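PDB 4GKH: aminoglycoside 3'-phosphotransferase AphA1-IAB from Acinetobacter baumannii, which confers resistance to kanamycin and related aminoglycosides by transferring a phosphate from a nucleoside triphosphate to the drug's 3'-hydroxyl. Local coordinates for residues 131-136 with 192-197. Numbering follows the deposited sequence. Where two conformers were deposited one is given.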
ATOM      1  N   ARG A 131      13.799   5.520   4.508  1.00 37.94           N
ATOM      2  CA  ARG A 131      14.594   4.411   3.962  1.00 39.95           C
ATOM      3  C   ARG A 131      14.125   4.058   2.562  1.00 34.28           C
ATOM      4  O   ARG A 131      14.931   3.991   1.621  1.00 30.69           O
ATOM      5  CB  ARG A 131      14.493   3.154   4.831  1.00 34.72           C
ATOM      6  CG  ARG A 131      15.324   3.166   6.091  1.00 61.70           C
ATOM      7  CD  ARG A 131      14.974   1.972   6.974  1.00 72.46           C
ATOM      8  NE  ARG A 131      15.271   0.690   6.334  1.00 53.30           N
ATOM      9  CZ  ARG A 131      14.879  -0.490   6.812  1.00 65.14           C
ATOM     10  NH1 ARG A 131      15.197  -1.608   6.172  1.00 48.24           N
ATOM     11  NH2 ARG A 131      14.168  -0.554   7.933  1.00 67.79           N
ATOM     12  N   LEU A 132      12.827   3.818   2.426  1.00 30.64           N
ATOM     13  CA  LEU A 132      12.252   3.470   1.121  1.00 28.03           C
ATOM     14  C   LEU A 132      12.568   4.515   0.063  1.00 36.10           C
ATOM     15  O   LEU A 132      12.985   4.190  -1.061  1.00 31.29           O
ATOM     16  CB  LEU A 132      10.728   3.315   1.238  1.00 28.07           C
ATOM     17  CG  LEU A 132      10.034   2.879  -0.060  1.00 32.32           C
ATOM     18  CD1 LEU A 132      10.444   1.462  -0.421  1.00 35.86           C
ATOM     19  CD2 LEU A 132       8.515   2.991   0.092  1.00 25.56           C
ATOM     20  N   HIS A 133      12.374   5.776   0.426  1.00 28.07           N
ATOM     21  CA  HIS A 133      12.623   6.867  -0.493  1.00 31.33           C
ATOM     22  C   HIS A 133      14.092   7.162  -0.744  1.00 33.51           C
ATOM     23  O   HIS A 133      14.412   7.995  -1.589  1.00 35.06           O
ATOM     24  CB  HIS A 133      11.857   8.123  -0.044  1.00 26.64           C
ATOM     25  CG  HIS A 133      10.376   7.981  -0.182  1.00 30.53           C
ATOM     26  ND1 HIS A 133       9.497   9.004   0.098  1.00 33.23           N
ATOM     27  CD2 HIS A 133       9.620   6.931  -0.584  1.00 34.65           C
ATOM     28  CE1 HIS A 133       8.260   8.591  -0.127  1.00 28.76           C
ATOM     29  NE2 HIS A 133       8.307   7.336  -0.542  1.00 28.86           N
ATOM     30  N   SER A 134      14.992   6.474  -0.040  1.00 33.97           N
ATOM     31  CA  SER A 134      16.421   6.668  -0.263  0.52 33.92           C
ATOM     32  C   SER A 134      16.985   5.656  -1.261  1.00 37.91           C
ATOM     33  O   SER A 134      18.154   5.740  -1.640  1.00 34.09           O
ATOM     34  CB  SER A 134      17.202   6.563   1.049  0.52 37.78           C
ATOM     35  OG  SER A 134      17.228   5.222   1.501  0.52 37.62           O
ATOM     36  N   ILE A 135      16.166   4.693  -1.685  1.00 32.40           N
ATOM     37  CA  ILE A 135      16.658   3.720  -2.674  1.00 32.27           C
ATOM     38  C   ILE A 135      16.928   4.467  -3.979  1.00 38.98           C
ATOM     39  O   ILE A 135      16.032   5.150  -4.484  1.00 32.19           O
ATOM     40  CB  ILE A 135      15.627   2.610  -2.946  1.00 34.94           C
ATOM     41  CG1 ILE A 135      15.329   1.811  -1.674  1.00 33.23           C
ATOM     42  CG2 ILE A 135      16.131   1.693  -4.068  1.00 34.91           C
ATOM     43  CD1 ILE A 135      14.091   0.931  -1.796  1.00 28.37           C
ATOM     44  N   PRO A 136      18.155   4.369  -4.525  1.00 37.78           N
ATOM     45  CA  PRO A 136      18.387   5.091  -5.787  1.00 34.59           C
ATOM     46  C   PRO A 136      17.414   4.635  -6.873  1.00 32.73           C
ATOM     47  O   PRO A 136      17.250   3.429  -7.036  1.00 34.60           O
ATOM     48  CB  PRO A 136      19.834   4.728  -6.133  1.00 37.41           C
ATOM     49  CG  PRO A 136      20.469   4.516  -4.758  1.00 40.33           C
ATOM     50  CD  PRO A 136      19.405   3.801  -3.976  1.00 34.44           C
ATOM     51  N   ASP A 192       9.079  14.954  -7.899  1.00 44.03           N
ATOM     52  CA  ASP A 192      10.267  14.725  -7.094  1.00 36.31           C
ATOM     53  C   ASP A 192      10.263  13.205  -6.930  1.00 35.69           C
ATOM     54  O   ASP A 192       9.682  12.675  -5.975  1.00 33.94           O
ATOM     55  CB  ASP A 192      10.082  15.422  -5.750  1.00 39.74           C
ATOM     56  CG  ASP A 192      11.287  15.318  -4.863  1.00 64.66           C
ATOM     57  OD1 ASP A 192      12.251  14.619  -5.238  1.00 50.31           O
ATOM     58  OD2 ASP A 192      11.258  15.933  -3.776  1.00 55.73           O
ATOM     59  N   SER A 193      10.862  12.509  -7.897  1.00 37.64           N
ATOM     60  CA  SER A 193      10.650  11.064  -8.055  1.00 32.06           C
ATOM     61  C   SER A 193      11.523  10.225  -7.142  1.00 34.25           C
ATOM     62  O   SER A 193      12.724  10.449  -7.045  1.00 31.51           O
ATOM     63  CB  SER A 193      10.897  10.641  -9.506  1.00 43.40           C
ATOM     64  OG  SER A 193      10.059  11.351 -10.399  1.00 39.88           O
ATOM     65  N   VAL A 194      10.908   9.243  -6.494  1.00 30.17           N
ATOM     66  CA  VAL A 194      11.629   8.328  -5.624  1.00 26.16           C
ATOM     67  C   VAL A 194      10.976   6.974  -5.796  1.00 34.51           C
ATOM     68  O   VAL A 194       9.928   6.866  -6.433  1.00 29.41           O
ATOM     69  CB  VAL A 194      11.480   8.731  -4.147  1.00 27.73           C
ATOM     70  CG1 VAL A 194      12.096  10.128  -3.897  1.00 31.20           C
ATOM     71  CG2 VAL A 194      10.011   8.699  -3.754  1.00 28.69           C
ATOM     72  N   VAL A 195      11.577   5.938  -5.229  1.00 29.95           N
ATOM     73  CA  VAL A 195      10.899   4.641  -5.171  1.00 26.52           C
ATOM     74  C   VAL A 195       9.748   4.719  -4.160  1.00 33.47           C
ATOM     75  O   VAL A 195       9.972   5.024  -2.980  1.00 32.75           O
ATOM     76  CB  VAL A 195      11.877   3.508  -4.742  1.00 32.67           C
ATOM     77  CG1 VAL A 195      11.127   2.185  -4.644  1.00 26.51           C
ATOM     78  CG2 VAL A 195      13.067   3.393  -5.730  1.00 28.61           C
ATOM     79  N   THR A 196       8.520   4.463  -4.615  1.00 31.46           N
ATOM     80  CA  THR A 196       7.357   4.562  -3.731  1.00 30.66           C
ATOM     81  C   THR A 196       6.693   3.216  -3.509  1.00 34.31           C
ATOM     82  O   THR A 196       6.833   2.288  -4.316  1.00 31.85           O
ATOM     83  CB  THR A 196       6.274   5.547  -4.248  1.00 33.51           C
ATOM     84  OG1 THR A 196       5.766   5.077  -5.502  1.00 36.78           O
ATOM     85  CG2 THR A 196       6.840   6.961  -4.401  1.00 28.92           C
ATOM     86  N   HIS A 197       5.961   3.119  -2.405  1.00 28.75           N
ATOM     87  CA  HIS A 197       5.231   1.902  -2.068  1.00 26.89           C
ATOM     88  C   HIS A 197       3.918   1.862  -2.850  1.00 34.81           C
ATOM     89  O   HIS A 197       3.522   0.830  -3.400  1.00 32.21           O
ATOM     90  CB  HIS A 197       4.935   1.916  -0.559  1.00 25.82           C
ATOM     91  CG  HIS A 197       4.136   0.741  -0.089  1.00 28.57           C
ATOM     92  ND1 HIS A 197       2.766   0.679  -0.208  1.00 26.27           N
ATOM     93  CD2 HIS A 197       4.511  -0.405   0.523  1.00 31.04           C
ATOM     94  CE1 HIS A 197       2.331  -0.463   0.290  1.00 31.49           C
ATOM     95  NE2 HIS A 197       3.372  -1.142   0.738  1.00 30.09           N
TER
HETATM   96  O   HOH W   1      13.888   6.456  -3.914  1.00 47.82           O
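Val194 sets its CG2 methyl over one face of the His133 ring, 3.6 Å from the centroid and 11° off the normal, a CH-pi contact. A chi1 of -63° turns Val194 CG1 anti to the carbonyl carbon, which puts CG2 between it and the backbone N. The ring's rotation is fixed from both nitrogens: ND1 bonds to Tyr252, and NE2 to Asp229 OD2, the same oxygen that takes the N-H of His197. Packing is close here: Val195 O, 3.1 Å from His133 CD2, is buried against it and Leu132 CG with no hydrogen-bond partner in the model. Leu132, its CG anti to the backbone N (chi1 -177°), puts CD2 3.8 Å from His197 CB. Around Ile135 the backbones stand farther apart and a water fills in between, accepting from Val195 N (2.7 Å) and donating to Ile135 O (2.6 Å) and, weakly, to His133 O; Ile135 CB meets Val195 CG2 at 3.9 Å. Helix 118-133 packs on the strand entering the catalytic loop of this kinase-like fold, where His197 ND1 accepts from Asp199 N, the probable proton acceptor residue. No direct hydrogen bond joins the segments, so apolar contact, one water and the shared Asp229 OD2 hold them together.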